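Local coordinates for protein multiheme cytochrome cf (Carboxydothermus ferrireducens DSM 11255, PDB 6QVM) that probably carries electrons through its eleven c-type hemes, from within the bacterial S-layer, to insoluble extracellular Fe(III) substrates, at residues L261-Q266 and M290-D295. Residues are numbered along the deposited sequence; the frame is centred on the assembly and turned at random.
Sequences LNDKFQ and MPYAFD
Phe265 lays one face of its ring under the side chain of Met290, whose CB and SD both sit over that face. SD stands 4.3 Å from the Phe265 ring centroid and 13° off the normal, a Met-aromatic contact, while CB makes a CH-pi contact nearer the rim. The opposite face receives Asn262 ND2, 3.3 Å above the ring plane and over its centre, which leaves the phenyl group sandwiched between a thioether and an amide. Phe265 CG lies between its own backbone N and carbonyl carbon (chi1 58°). Tyr292 N lies at the edge of the Phe265 ring, in its plane, and CE1 of that ring meets Tyr292 CB at 3.8 Å. The Tyr292 ring turns its edge to the loop. Its CD2 lies 3.0 Å from Asn262 OD1, and its OH donates a hydrogen bond of 3.1 Å to the syn side of Asp263 OD1, with carboxylate and ring planes only 14° apart. Asn262 OD1 is the acceptor for Lys264 N, closing an Asx turn, and weakly for Phe265 N. Lys264 runs its aliphatic chain across the phenol, CE 3.4 Å from Tyr292 OH, and rests CD on Pro291 CG at 3.8 Å. An alanine in place of Tyr292 would probably leave Asp263 OD1 without its phenol donor and open a gap beside the methylenes of Lys264. The contact packs the loop between strands 247-248 and 270-275 against an inner strand of the five-stranded antiparallel sheet; Trp301 on the adjoining strand touches both Asn262 and Tyr292, and Val270 both Phe265 and Met290. Asn262 joins both halves, ND2 on the phenyl face and OD1 in the Asx turn, so apolar packing probably fixes the loop, seconded by one phenol-carboxylate hydrogen bond.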
loop_
_atom_site.group_PDB
_atom_site.type_symbol
_atom_site.label_atom_id
_atom_site.label_comp_id
_atom_site.label_asym_id
_atom_site.label_seq_id
_atom_site.Cartn_x
_atom_site.Cartn_y
_atom_site.Cartn_z
ATOM N N LEU A 261 -13.378 -35.060 -1.576
ATOM C CA LEU A 261 -14.792 -34.749 -1.425
ATOM C C LEU A 261 -15.351 -33.968 -2.612
ATOM O O LEU A 261 -16.553 -33.684 -2.639
ATOM C CB LEU A 261 -15.028 -33.949 -0.135
ATOM C CG LEU A 261 -14.520 -34.496 1.206
ATOM C CD1 LEU A 261 -15.245 -33.802 2.355
ATOM C CD2 LEU A 261 -14.685 -36.007 1.299
ATOM N N ASN A 262 -14.504 -33.594 -3.573
ATOM C CA ASN A 262 -14.926 -32.844 -4.754
ATOM C C ASN A 262 -15.099 -33.832 -5.903
ATOM O O ASN A 262 -14.119 -34.413 -6.384
ATOM C CB ASN A 262 -13.911 -31.757 -5.106
ATOM C CG ASN A 262 -14.459 -30.747 -6.096
ATOM O OD1 ASN A 262 -15.398 -31.030 -6.837
ATOM N ND2 ASN A 262 -13.875 -29.554 -6.105
ATOM N N ASP A 263 -16.345 -34.033 -6.331
ATOM C CA ASP A 263 -16.673 -35.023 -7.347
ATOM C C ASP A 263 -16.742 -34.449 -8.762
ATOM O O ASP A 263 -16.816 -35.222 -9.721
ATOM C CB ASP A 263 -18.007 -35.700 -7.006
ATOM C CG ASP A 263 -19.088 -34.701 -6.656
ATOM O OD1 ASP A 263 -18.744 -33.576 -6.240
ATOM O OD2 ASP A 263 -20.282 -35.034 -6.807
ATOM N N LYS A 264 -16.718 -33.126 -8.922
ATOM C CA LYS A 264 -16.768 -32.522 -10.247
ATOM C C LYS A 264 -15.402 -32.133 -10.797
ATOM O O LYS A 264 -15.204 -32.212 -12.016
ATOM C CB LYS A 264 -17.674 -31.288 -10.235
ATOM C CG LYS A 264 -19.092 -31.584 -9.747
ATOM C CD LYS A 264 -20.148 -30.774 -10.466
ATOM C CE LYS A 264 -21.499 -30.933 -9.779
ATOM N NZ LYS A 264 -22.589 -30.259 -10.537
ATOM N N PHE A 265 -14.446 -31.738 -9.949
ATOM C CA PHE A 265 -13.109 -31.446 -10.449
ATOM C C PHE A 265 -12.074 -31.698 -9.364
ATOM O O PHE A 265 -12.399 -31.951 -8.201
ATOM C CB PHE A 265 -12.999 -30.015 -11.004
ATOM C CG PHE A 265 -13.334 -28.932 -10.013
ATOM C CD1 PHE A 265 -14.650 -28.555 -9.797
ATOM C CD2 PHE A 265 -12.333 -28.277 -9.311
ATOM C CE1 PHE A 265 -14.964 -27.557 -8.890
ATOM C CE2 PHE A 265 -12.640 -27.274 -8.410
ATOM C CZ PHE A 265 -13.956 -26.911 -8.202
ATOM N N GLN A 266 -10.812 -31.644 -9.785
ATOM C CA GLN A 266 -9.652 -31.899 -8.946
ATOM C C GLN A 266 -8.652 -30.765 -9.124
ATOM O O GLN A 266 -8.841 -29.863 -9.943
ATOM C CB GLN A 266 -8.999 -33.247 -9.287
ATOM C CG GLN A 266 -9.851 -34.443 -8.918
ATOM C CD GLN A 266 -10.037 -34.568 -7.420
ATOM O OE1 GLN A 266 -9.084 -34.817 -6.679
ATOM N NE2 GLN A 266 -11.268 -34.378 -6.963
ATOM N N MET A 290 -15.618 -22.478 -11.939
ATOM C CA MET A 290 -15.938 -23.884 -11.768
ATOM C C MET A 290 -17.222 -24.055 -10.968
ATOM O O MET A 290 -17.673 -23.127 -10.290
ATOM C CB MET A 290 -14.776 -24.596 -11.070
ATOM C CG MET A 290 -13.430 -24.353 -11.736
ATOM S SD MET A 290 -12.865 -25.758 -12.702
ATOM C CE MET A 290 -11.141 -25.742 -12.263
ATOM N N PRO A 291 -17.857 -25.229 -11.038
ATOM C CA PRO A 291 -19.178 -25.386 -10.406
ATOM C C PRO A 291 -19.175 -25.338 -8.881
ATOM O O PRO A 291 -20.245 -25.132 -8.297
ATOM C CB PRO A 291 -19.648 -26.758 -10.919
ATOM C CG PRO A 291 -18.400 -27.476 -11.308
ATOM C CD PRO A 291 -17.502 -26.404 -11.854
ATOM N N TYR A 292 -18.032 -25.520 -8.215
ATOM C CA TYR A 292 -17.976 -25.462 -6.760
ATOM C C TYR A 292 -17.095 -24.313 -6.291
ATOM O O TYR A 292 -16.116 -23.947 -6.945
ATOM C CB TYR A 292 -17.435 -26.760 -6.147
ATOM C CG TYR A 292 -18.344 -27.959 -6.237
ATOM C CD1 TYR A 292 -19.724 -27.837 -6.114
ATOM C CD2 TYR A 292 -17.813 -29.226 -6.429
ATOM C CE1 TYR A 292 -20.546 -28.948 -6.190
ATOM C CE2 TYR A 292 -18.621 -30.339 -6.504
ATOM C CZ TYR A 292 -19.988 -30.198 -6.384
ATOM O OH TYR A 292 -20.793 -31.313 -6.461
ATOM N N ALA A 293 -17.459 -23.751 -5.143
ATOM C CA ALA A 293 -16.583 -22.903 -4.355
ATOM C C ALA A 293 -16.265 -23.623 -3.050
ATOM O O ALA A 293 -16.945 -24.579 -2.670
ATOM C CB ALA A 293 -17.231 -21.542 -4.077
ATOM N N PHE A 294 -15.219 -23.170 -2.367
ATOM C CA PHE A 294 -14.850 -23.724 -1.071
ATOM C C PHE A 294 -15.192 -22.706 0.005
ATOM O O PHE A 294 -14.668 -21.587 -0.004
ATOM C CB PHE A 294 -13.370 -24.093 -1.012
ATOM C CG PHE A 294 -13.009 -24.942 0.174
ATOM C CD1 PHE A 294 -12.574 -24.363 1.353
ATOM C CD2 PHE A 294 -13.112 -26.320 0.110
ATOM C CE1 PHE A 294 -12.247 -25.142 2.448
ATOM C CE2 PHE A 294 -12.793 -27.106 1.203
ATOM C CZ PHE A 294 -12.360 -26.517 2.374
ATOM N N ASP A 295 -16.069 -23.093 0.925
ATOM C CA ASP A 295 -16.455 -22.242 2.045
ATOM C C ASP A 295 -15.494 -22.485 3.206
ATOM O O ASP A 295 -15.433 -23.598 3.736
ATOM C CB ASP A 295 -17.901 -22.528 2.451
ATOM C CG ASP A 295 -18.416 -21.573 3.510
ATOM O OD1 ASP A 295 -17.987 -21.687 4.680
ATOM O OD2 ASP A 295 -19.249 -20.704 3.173
#